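PDB 5ZI1: insecticidal crystal protein Cry7Cal from Bacillus thuringiensis, which acts as an insecticidal toxin active against the locust Locusta migratoria manilensis, probably by binding receptors and making pores in midgut membranes. Local coordinates for residues L86-A89 against L90-Y93; Q110-V113 against Y114-V118; V118-E121 against N122-F126; N149-L152 against F153-N157. All coordinates share one frame; numbering follows the deposited sequence.

Interaction 1: residues L86-A89 against L90-Y93; sequences LRNA and LEGY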
loop_
_atom_site.group_PDB
_atom_site.type_symbol
_atom_site.label_atom_id
_atom_site.label_comp_id
_atom_site.label_asym_id
_atom_site.label_seq_id
_atom_site.Cartn_x
_atom_site.Cartn_y
_atom_site.Cartn_z
ATOM N N LEU A 86 21.943 1.855 -16.866
ATOM C CA LEU A 86 20.539 2.181 -17.029
ATOM C C LEU A 86 20.290 3.666 -16.828
ATOM O O LEU A 86 19.509 4.268 -17.571
ATOM C CB LEU A 86 19.692 1.350 -16.071
ATOM C CG LEU A 86 19.497 -0.073 -16.594
ATOM C CD1 LEU A 86 18.898 -0.946 -15.506
ATOM C CD2 LEU A 86 18.613 -0.058 -17.875
ATOM N N ARG A 87 20.959 4.286 -15.846
ATOM C CA ARG A 87 20.778 5.726 -15.669
ATOM C C ARG A 87 21.196 6.484 -16.922
ATOM O O ARG A 87 20.446 7.325 -17.434
ATOM C CB ARG A 87 21.559 6.250 -14.465
ATOM C CG ARG A 87 21.576 7.762 -14.483
ATOM C CD ARG A 87 22.364 8.375 -13.352
ATOM N NE ARG A 87 23.784 8.070 -13.416
ATOM C CZ ARG A 87 24.629 8.608 -14.285
ATOM N NH1 ARG A 87 25.909 8.266 -14.244
ATOM N NH2 ARG A 87 24.192 9.472 -15.197
ATOM N N ASN A 88 22.392 6.194 -17.439
ATOM C CA ASN A 88 22.844 6.909 -18.627
ATOM C C ASN A 88 21.976 6.600 -19.847
ATOM O O ASN A 88 21.852 7.448 -20.739
ATOM C CB ASN A 88 24.322 6.606 -18.904
ATOM C CG ASN A 88 25.253 7.429 -18.001
ATOM O OD1 ASN A 88 25.433 8.642 -18.207
ATOM N ND2 ASN A 88 25.819 6.784 -16.979
ATOM N N ALA A 89 21.355 5.417 -19.906
ATOM C CA ALA A 89 20.559 5.136 -21.094
ATOM C C ALA A 89 19.222 5.852 -21.011
ATOM O O ALA A 89 18.757 6.426 -22.003
ATOM C CB ALA A 89 20.377 3.623 -21.294
ATOM N N LEU A 90 18.605 5.856 -19.834
ATOM C CA LEU A 90 17.404 6.666 -19.658
ATOM C C LEU A 90 17.688 8.142 -19.914
ATOM O O LEU A 90 16.911 8.817 -20.601
ATOM C CB LEU A 90 16.832 6.465 -18.263
ATOM C CG LEU A 90 16.204 5.089 -18.069
ATOM C CD1 LEU A 90 15.948 4.841 -16.589
ATOM C CD2 LEU A 90 14.910 4.989 -18.872
ATOM N N GLU A 91 18.792 8.666 -19.375
ATOM C CA GLU A 91 19.151 10.054 -19.659
ATOM C C GLU A 91 19.192 10.292 -21.158
ATOM O O GLU A 91 18.562 11.224 -21.670
ATOM C CB GLU A 91 20.503 10.416 -19.042
ATOM C CG GLU A 91 20.526 10.519 -17.533
ATOM C CD GLU A 91 21.946 10.732 -16.961
ATOM O OE1 GLU A 91 22.902 10.955 -17.752
ATOM O OE2 GLU A 91 22.101 10.666 -15.717
ATOM N N GLY A 92 19.915 9.434 -21.880
ATOM C CA GLY A 92 19.992 9.560 -23.326
ATOM C C GLY A 92 18.654 9.388 -24.015
ATOM O O GLY A 92 18.406 10.003 -25.057
ATOM N N TYR A 93 17.772 8.557 -23.454
ATOM C CA TYR A 93 16.461 8.391 -24.072
ATOM C C TYR A 93 15.595 9.636 -23.869
ATOM O O TYR A 93 15.008 10.155 -24.832
ATOM C CB TYR A 93 15.764 7.129 -23.539
ATOM C CG TYR A 93 14.304 7.066 -23.948
ATOM C CD1 TYR A 93 13.924 6.635 -25.219
ATOM C CD2 TYR A 93 13.306 7.483 -23.072
ATOM C CE1 TYR A 93 12.573 6.604 -25.590
ATOM C CE2 TYR A 93 11.979 7.447 -23.421
ATOM C CZ TYR A 93 11.604 7.017 -24.674
ATOM O OH TYR A 93 10.253 7.014 -24.982
#
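A89 O takes the backbone N-H of Y93, with 2.8 Å between A89 O and Y93 N, and T120 OG1 of the neighbouring helix 107-127, whose main partner is R116 O in its own helix, adds a weak hydrogen bond to the same oxygen. This stretch belongs to helix 73-101, one of the outer amphipathic helices of the α-helical N-terminal domain of a three-domain Cry toxin. On its polar side R87 and E91, four residues apart, form an intrahelical salt bridge. R87 starts with CG anti to the backbone N and then folds at chi3 (65°), which swings NH2 back toward E91. The carboxylate meets the guanidinium at its edge, the two planes 41° apart. The modelled 2.5 Å between R87 NH2 and E91 OE2 is doubtfully short, though the pairing is clear. K51 makes only a long, weak ion pair with E91 OE2. Leucine suits the buried side: L86 packs on L123 and F124, L90 on F40 and L44. Within the helix L90 CG rests 3.4 Å from L86 O. Y93 brings an aromatic ring to the same interior, and its OH reaches the central helix 141-165 to hydrogen-bond N157 OD1.

Interaction 2: residues Q110-V113 against Y114-V118; sequences QLLV and YERFV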
loop_
_atom_site.group_PDB
_atom_site.type_symbol
_atom_site.label_atom_id
_atom_site.label_comp_id
_atom_site.label_asym_id
_atom_site.label_seq_id
_atom_site.Cartn_x
_atom_site.Cartn_y
_atom_site.Cartn_z
ATOM N N GLN A 110 13.201 11.431 -35.326
ATOM C CA GLN A 110 12.419 10.215 -35.119
ATOM C C GLN A 110 13.324 8.992 -35.078
ATOM O O GLN A 110 13.186 8.131 -34.203
ATOM C CB GLN A 110 11.383 10.055 -36.224
ATOM C CG GLN A 110 10.251 11.024 -36.147
ATOM C CD GLN A 110 9.567 11.157 -37.468
ATOM O OE1 GLN A 110 9.268 10.158 -38.128
ATOM N NE2 GLN A 110 9.345 12.392 -37.893
ATOM N N LEU A 111 14.244 8.885 -36.033
ATOM C CA LEU A 111 15.182 7.774 -35.990
ATOM C C LEU A 111 15.888 7.725 -34.651
ATOM O O LEU A 111 15.910 6.673 -34.005
ATOM C CB LEU A 111 16.196 7.881 -37.121
ATOM C CG LEU A 111 15.776 7.217 -38.430
ATOM C CD1 LEU A 111 14.279 7.356 -38.733
ATOM C CD2 LEU A 111 16.606 7.766 -39.572
ATOM N N LEU A 112 16.372 8.888 -34.170
ATOM C CA LEU A 112 17.233 8.939 -32.991
ATOM C C LEU A 112 16.507 8.490 -31.733
ATOM O O LEU A 112 17.091 7.796 -30.897
ATOM C CB LEU A 112 17.799 10.349 -32.795
ATOM C CG LEU A 112 19.010 10.655 -33.675
ATOM C CD1 LEU A 112 19.253 12.150 -33.699
ATOM C CD2 LEU A 112 20.249 9.908 -33.179
ATOM N N VAL A 113 15.237 8.859 -31.572
ATOM C CA VAL A 113 14.571 8.456 -30.342
ATOM C C VAL A 113 14.146 6.995 -30.421
ATOM O O VAL A 113 14.209 6.289 -29.407
ATOM C CB VAL A 113 13.400 9.402 -29.994
ATOM C CG1 VAL A 113 12.322 9.398 -31.084
ATOM C CG2 VAL A 113 12.821 9.039 -28.642
ATOM N N TYR A 114 13.778 6.513 -31.617
ATOM C CA TYR A 114 13.554 5.081 -31.811
ATOM C C TYR A 114 14.769 4.261 -31.400
ATOM O O TYR A 114 14.622 3.254 -30.682
ATOM C CB TYR A 114 13.180 4.769 -33.251
ATOM C CG TYR A 114 13.116 3.276 -33.548
ATOM C CD1 TYR A 114 11.932 2.581 -33.388
ATOM C CD2 TYR A 114 14.220 2.567 -33.989
ATOM C CE1 TYR A 114 11.849 1.232 -33.629
ATOM C CE2 TYR A 114 14.143 1.212 -34.240
ATOM C CZ TYR A 114 12.952 0.551 -34.074
ATOM O OH TYR A 114 12.859 -0.804 -34.342
ATOM N N GLU A 115 15.968 4.651 -31.852
ATOM C CA GLU A 115 17.179 3.908 -31.512
ATOM C C GLU A 115 17.465 3.893 -30.026
ATOM O O GLU A 115 17.837 2.857 -29.495
ATOM C CB GLU A 115 18.343 4.547 -32.252
ATOM C CG GLU A 115 19.640 3.748 -32.178
ATOM C CD GLU A 115 20.760 4.528 -31.530
ATOM O OE1 GLU A 115 20.819 4.523 -30.285
ATOM O OE2 GLU A 115 21.567 5.143 -32.261
ATOM N N ARG A 116 17.401 5.060 -29.358
ATOM C CA ARG A 116 17.598 5.086 -27.913
ATOM C C ARG A 116 16.560 4.248 -27.194
ATOM O O ARG A 116 16.875 3.640 -26.160
ATOM C CB ARG A 116 17.584 6.511 -27.364
ATOM C CG ARG A 116 18.542 7.422 -28.079
ATOM C CD ARG A 116 19.887 7.441 -27.363
ATOM N NE ARG A 116 20.777 8.390 -28.029
ATOM C CZ ARG A 116 21.600 8.076 -29.024
ATOM N NH1 ARG A 116 21.671 6.815 -29.463
ATOM N NH2 ARG A 116 22.344 9.018 -29.571
ATOM N N PHE A 117 15.339 4.176 -27.723
ATOM C CA PHE A 117 14.317 3.386 -27.050
ATOM C C PHE A 117 14.669 1.901 -27.069
ATOM O O PHE A 117 14.724 1.251 -26.019
ATOM C CB PHE A 117 12.943 3.614 -27.680
ATOM C CG PHE A 117 11.902 2.663 -27.151
ATOM C CD1 PHE A 117 11.233 2.944 -25.973
ATOM C CD2 PHE A 117 11.647 1.457 -27.784
ATOM C CE1 PHE A 117 10.297 2.056 -25.458
ATOM C CE2 PHE A 117 10.716 0.554 -27.279
ATOM C CZ PHE A 117 10.039 0.855 -26.117
ATOM N N VAL A 118 14.892 1.335 -28.260
ATOM C CA VAL A 118 15.123 -0.110 -28.314
ATOM C C VAL A 118 16.466 -0.453 -27.691
ATOM O O VAL A 118 16.598 -1.489 -27.026
ATOM C CB VAL A 118 14.991 -0.667 -29.751
ATOM C CG1 VAL A 118 13.681 -0.208 -30.407
ATOM C CG2 VAL A 118 16.165 -0.277 -30.600
#
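Q110-V113 meets Y114-V118 in a local contact between successive turns of helix 107-127, near the start of that helix and partly at the surface. Four successive i to i+4 bonds hold the stretch, among them Y114 N to Q110 O at 3.1 Å and F117 N to V113 O at 2.9 Å. Side chains of the later residues lean mostly on carbonyls of the earlier ones: Y114 CB sits 3.4 Å from L111 O, and R116 CG is 3.2 Å from L112 O. R116 turns at chi2 (-93°), and its NH2 passes 4.3 Å from L112 CD2, a loose contact in which the guanidinium skirts a leucine that is itself partly exposed. R116 NH1 also approaches E115, but that carboxylate has two conformers, so the pairing is doubtful. The helix is amphipathic, as suits an outer member of the delta-endotoxin helical bundle. V113 and F117 form its inward stripe: V113 packs on Y93, W100 and W165, while F117 meets L154 and A158 and stands edge-to-face with F175. F117 has CG anti to its backbone N (chi1 171°), which carries the ring off the preceding turn and into the bundle. Tyrosine serves a boundary position at Y114, where V118 CG1 lies 3.8 Å above one ring face, toward the rim, while the OH hydrogen-bonds E171 OE1. The amide of Q110 reaches back past the start of the helix, where NE2 hydrogen-bonds R104 O.

Interaction 3: residues V118-E121 against N122-F126; sequences VSTE and NLFKF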
loop_
_atom_site.group_PDB
_atom_site.type_symbol
_atom_site.label_atom_id
_atom_site.label_comp_id
_atom_site.label_asym_id
_atom_site.label_seq_id
_atom_site.Cartn_x
_atom_site.Cartn_y
_atom_site.Cartn_z
ATOM N N VAL A 118 14.892 1.335 -28.260
ATOM C CA VAL A 118 15.123 -0.110 -28.314
ATOM C C VAL A 118 16.466 -0.453 -27.691
ATOM O O VAL A 118 16.598 -1.489 -27.026
ATOM C CB VAL A 118 14.991 -0.667 -29.751
ATOM C CG1 VAL A 118 13.681 -0.208 -30.407
ATOM C CG2 VAL A 118 16.165 -0.277 -30.600
ATOM N N SER A 119 17.466 0.420 -27.821
ATOM C CA SER A 119 18.712 0.153 -27.111
ATOM C C SER A 119 18.519 0.236 -25.603
ATOM O O SER A 119 19.133 -0.542 -24.865
ATOM C CB SER A 119 19.823 1.097 -27.577
ATOM O OG SER A 119 19.507 2.452 -27.304
ATOM N N THR A 120 17.666 1.152 -25.116
ATOM C CA THR A 120 17.488 1.252 -23.661
ATOM C C THR A 120 16.638 0.100 -23.145
ATOM O O THR A 120 16.904 -0.446 -22.068
ATOM C CB THR A 120 16.856 2.594 -23.264
ATOM O OG1 THR A 120 17.735 3.668 -23.610
ATOM C CG2 THR A 120 16.614 2.651 -21.767
ATOM N N GLU A 121 15.628 -0.303 -23.920
ATOM C CA GLU A 121 14.768 -1.400 -23.496
ATOM C C GLU A 121 15.525 -2.722 -23.498
ATOM O O GLU A 121 15.274 -3.582 -22.645
ATOM C CB GLU A 121 13.526 -1.452 -24.397
ATOM C CG GLU A 121 12.366 -2.258 -23.815
ATOM C CD GLU A 121 12.526 -3.772 -24.009
ATOM O OE1 GLU A 121 13.113 -4.174 -25.044
ATOM O OE2 GLU A 121 12.069 -4.550 -23.130
ATOM N N ASN A 122 16.469 -2.892 -24.435
ATOM C CA ASN A 122 17.333 -4.060 -24.401
ATOM C C ASN A 122 18.229 -4.055 -23.166
ATOM O O ASN A 122 18.484 -5.120 -22.593
ATOM C CB ASN A 122 18.160 -4.141 -25.690
ATOM C CG ASN A 122 17.351 -4.706 -26.893
ATOM O OD1 ASN A 122 16.313 -5.350 -26.723
ATOM N ND2 ASN A 122 17.841 -4.460 -28.098
ATOM N N LEU A 123 18.687 -2.879 -22.710
ATOM C CA LEU A 123 19.483 -2.853 -21.487
ATOM C C LEU A 123 18.696 -3.427 -20.318
ATOM O O LEU A 123 19.235 -4.198 -19.517
ATOM C CB LEU A 123 19.967 -1.437 -21.160
ATOM C CG LEU A 123 21.032 -1.383 -20.038
ATOM C CD1 LEU A 123 22.123 -2.411 -20.315
ATOM C CD2 LEU A 123 21.667 -0.010 -19.891
ATOM N N PHE A 124 17.415 -3.087 -20.211
ATOM C CA PHE A 124 16.609 -3.675 -19.147
ATOM C C PHE A 124 16.565 -5.195 -19.275
ATOM O O PHE A 124 16.801 -5.914 -18.299
ATOM C CB PHE A 124 15.198 -3.066 -19.149
ATOM C CG PHE A 124 15.104 -1.724 -18.432
ATOM C CD1 PHE A 124 14.983 -1.662 -17.054
ATOM C CD2 PHE A 124 15.139 -0.537 -19.145
ATOM C CE1 PHE A 124 14.894 -0.435 -16.395
ATOM C CE2 PHE A 124 15.043 0.691 -18.507
ATOM C CZ PHE A 124 14.925 0.745 -17.127
ATOM N N LYS A 125 16.295 -5.709 -20.482
ATOM C CA LYS A 125 16.327 -7.158 -20.677
ATOM C C LYS A 125 17.656 -7.733 -20.227
ATOM O O LYS A 125 17.697 -8.684 -19.439
ATOM C CB LYS A 125 16.070 -7.513 -22.129
ATOM C CG LYS A 125 14.675 -7.265 -22.576
ATOM C CD LYS A 125 14.585 -7.476 -24.083
ATOM C CE LYS A 125 13.170 -7.245 -24.573
ATOM N NZ LYS A 125 13.219 -6.705 -25.955
ATOM N N PHE A 126 18.756 -7.140 -20.685
ATOM C CA PHE A 126 20.076 -7.609 -20.267
ATOM C C PHE A 126 20.304 -7.413 -18.769
ATOM O O PHE A 126 20.917 -8.268 -18.116
ATOM C CB PHE A 126 21.163 -6.893 -21.073
ATOM C CG PHE A 126 22.563 -7.279 -20.685
ATOM C CD1 PHE A 126 23.252 -6.563 -19.710
ATOM C CD2 PHE A 126 23.188 -8.356 -21.277
ATOM C CE1 PHE A 126 24.541 -6.922 -19.350
ATOM C CE2 PHE A 126 24.481 -8.714 -20.921
ATOM C CZ PHE A 126 25.151 -7.997 -19.964
#
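V118 O receives N122 N at 2.9 Å, and the next three i to i+4 bonds of this stretch of helix 107-127, donated by L123, F124 and K125, measure 3.2 to 3.3 Å between N and O. Its principal side-chain contact is the salt bridge from K125 to E121, with NZ of K125 2.7 Å from OE1 of E121 on the syn lone pair of that oxygen. E121 leaves with CG anti to its backbone N and bends sharply at chi2 (-81°), which turns the carboxylate along the helix toward K125. The lysine comes across it obliquely, bringing CE of K125 within 3.1 Å of E121 OE1. The other oxygen, E121 OE2, hydrogen-bonds H151 NE2 of helix 141-165. A buried glutamate is thereby satisfied on both oxygens, and the lysine beside it probably favours its ionised form. In the Cry-toxin helical bundle the E121-H151 hydrogen bond ties an outer amphipathic helix to the central one. K125 NZ has a further weak hydrogen bond to N122 OD1, 3.5 Å away, on the more exposed flank. Next to this polar patch T120 and F124 lie side by side, T120 CG2 4.1 Å from F124 CE2. T120 OG1 lies beside the backbone N (chi1 -64°), which leaves the methyl CG2 anti to that N and alongside F124. OG1 hydrogen-bonds R116 O within the helix, which explains how threonine is tolerated in a buried place. F124 CD2 approaches T120 O at 3.4 Å, and the phenyl ring meets the H151 imidazole with the planes nearly parallel.

Interaction 4: residues N149-L152 against F153-N157; sequences NLHL and FLLKN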
loop_
_atom_site.group_PDB
_atom_site.type_symbol
_atom_site.label_atom_id
_atom_site.label_comp_id
_atom_site.label_asym_id
_atom_site.label_seq_id
_atom_site.Cartn_x
_atom_site.Cartn_y
_atom_site.Cartn_z
ATOM N N ASN A 149 9.863 -1.640 -12.307
ATOM C CA ASN A 149 8.900 -0.575 -12.516
ATOM C C ASN A 149 9.306 0.319 -13.677
ATOM O O ASN A 149 8.482 0.655 -14.538
ATOM C CB ASN A 149 8.756 0.240 -11.235
ATOM C CG ASN A 149 7.750 1.315 -11.387
ATOM O OD1 ASN A 149 6.557 1.041 -11.561
ATOM N ND2 ASN A 149 8.213 2.546 -11.390
ATOM N N LEU A 150 10.577 0.720 -13.725
ATOM C CA LEU A 150 11.017 1.581 -14.820
ATOM C C LEU A 150 10.866 0.888 -16.169
ATOM O O LEU A 150 10.499 1.526 -17.160
ATOM C CB LEU A 150 12.467 2.008 -14.607
ATOM C CG LEU A 150 12.773 2.892 -13.395
ATOM C CD1 LEU A 150 14.252 3.228 -13.388
ATOM C CD2 LEU A 150 11.928 4.159 -13.411
ATOM N N HIS A 151 11.157 -0.414 -16.228
ATOM C CA HIS A 151 11.081 -1.149 -17.489
ATOM C C HIS A 151 9.657 -1.153 -18.019
ATOM O O HIS A 151 9.413 -0.821 -19.182
ATOM C CB HIS A 151 11.588 -2.583 -17.282
ATOM C CG HIS A 151 11.748 -3.367 -18.553
ATOM N ND1 HIS A 151 11.860 -4.742 -18.567
ATOM C CD2 HIS A 151 11.830 -2.970 -19.846
ATOM C CE1 HIS A 151 11.999 -5.155 -19.814
ATOM N NE2 HIS A 151 11.992 -4.099 -20.608
ATOM N N LEU A 152 8.698 -1.505 -17.161
ATOM C CA LEU A 152 7.298 -1.531 -17.573
ATOM C C LEU A 152 6.842 -0.165 -18.062
ATOM O O LEU A 152 6.127 -0.055 -19.075
ATOM C CB LEU A 152 6.426 -1.998 -16.407
ATOM C CG LEU A 152 6.689 -3.463 -16.081
ATOM C CD1 LEU A 152 5.878 -3.906 -14.891
ATOM C CD2 LEU A 152 6.354 -4.270 -17.310
ATOM N N PHE A 153 7.261 0.889 -17.353
ATOM C CA PHE A 153 6.894 2.243 -17.727
ATOM C C PHE A 153 7.552 2.654 -19.033
ATOM O O PHE A 153 6.921 3.304 -19.879
ATOM C CB PHE A 153 7.281 3.211 -16.615
ATOM C CG PHE A 153 7.219 4.640 -17.028
ATOM C CD1 PHE A 153 6.004 5.219 -17.362
ATOM C CD2 PHE A 153 8.368 5.399 -17.113
ATOM C CE1 PHE A 153 5.937 6.538 -17.760
ATOM C CE2 PHE A 153 8.302 6.724 -17.506
ATOM C CZ PHE A 153 7.087 7.290 -17.832
ATOM N N LEU A 154 8.830 2.310 -19.206
ATOM C CA LEU A 154 9.488 2.564 -20.481
ATOM C C LEU A 154 8.750 1.878 -21.632
ATOM O O LEU A 154 8.640 2.438 -22.726
ATOM C CB LEU A 154 10.933 2.094 -20.429
ATOM C CG LEU A 154 11.666 2.286 -21.754
ATOM C CD1 LEU A 154 11.813 3.746 -22.012
ATOM C CD2 LEU A 154 13.021 1.565 -21.823
ATOM N N LEU A 155 8.246 0.660 -21.407
ATOM C CA LEU A 155 7.601 -0.070 -22.487
ATOM C C LEU A 155 6.315 0.623 -22.908
ATOM O O LEU A 155 5.946 0.579 -24.087
ATOM C CB LEU A 155 7.345 -1.525 -22.062
ATOM C CG LEU A 155 8.580 -2.438 -22.143
ATOM C CD1 LEU A 155 8.474 -3.695 -21.280
ATOM C CD2 LEU A 155 8.821 -2.785 -23.623
ATOM N N LYS A 156 5.652 1.306 -21.966
ATOM C CA LYS A 156 4.474 2.096 -22.307
ATOM C C LYS A 156 4.783 3.108 -23.403
ATOM O O LYS A 156 3.933 3.387 -24.255
ATOM C CB LYS A 156 3.939 2.807 -21.058
ATOM C CG LYS A 156 2.741 3.715 -21.316
ATOM C CD LYS A 156 2.186 4.309 -20.016
ATOM C CE LYS A 156 1.141 5.385 -20.291
ATOM N NZ LYS A 156 0.287 5.679 -19.108
ATOM N N ASN A 157 5.996 3.667 -23.402
ATOM C CA ASN A 157 6.323 4.692 -24.387
ATOM C C ASN A 157 6.134 4.181 -25.821
ATOM O O ASN A 157 5.693 4.935 -26.694
ATOM C CB ASN A 157 7.749 5.200 -24.164
ATOM C CG ASN A 157 7.871 6.133 -22.942
ATOM O OD1 ASN A 157 8.659 7.076 -22.952
ATOM N ND2 ASN A 157 7.111 5.854 -21.888
#
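Backbone hydrogen bonds join N149-L152 to F153-N157 in four i to i+4 steps, from F153 N on N149 O at 3.1 Å to K156 N on L152 O at 3.2 Å. L152 O is shared, since Q179 NE2 of helix 169-202 also donates to it. The side-chain contact across the two segments is a CH-pi interaction: L155 CD1 lies over a face of the H151 ring, 3.9 Å from its centroid and 25° off the normal, nearest NE2 of H151 at 3.6 Å. H151 has CG anti to its backbone N (chi1 -171°), which lays the ring alongside the next turn, where L155 crosses it. All this occurs on helix 141-165, the central helix of the toxin's helical bundle, ringed by the outer helices. Apolar residues therefore suit most positions: L150 packs on V43 and L47, L152 on V183, and L154 on T120, while the F153 ring meets F40. The polar groups of so buried a helix find partners on neighbouring parts of the chain. H151 ND1 hydrogen-bonds Y186 OH, N149 OD1 takes Y236 OH, and the extended chain of K156 carries NZ to H30 O.

How the interactions relate
Each of the four contacts joins successive turns of one helix in the N-terminal helical domain; they differ in depth and chemistry. Interaction 4, on the central helix, is wholly buried and mainly apolar, and its polar groups bond to other helices or loops. Interactions 1, 2 and 3 lie on two outer helices and are only partly buried. The charged pair of interaction 1 sits at a partly exposed side, whereas that of interaction 3 runs from a buried glutamate to a partly exposed lysine. Interactions 2 and 3 are consecutive on helix 107-127 and share V118; interaction 1 packs against both. Polar links reach interaction 4 from interactions 1 and 3, whereas interaction 2 meets it by packing through F117.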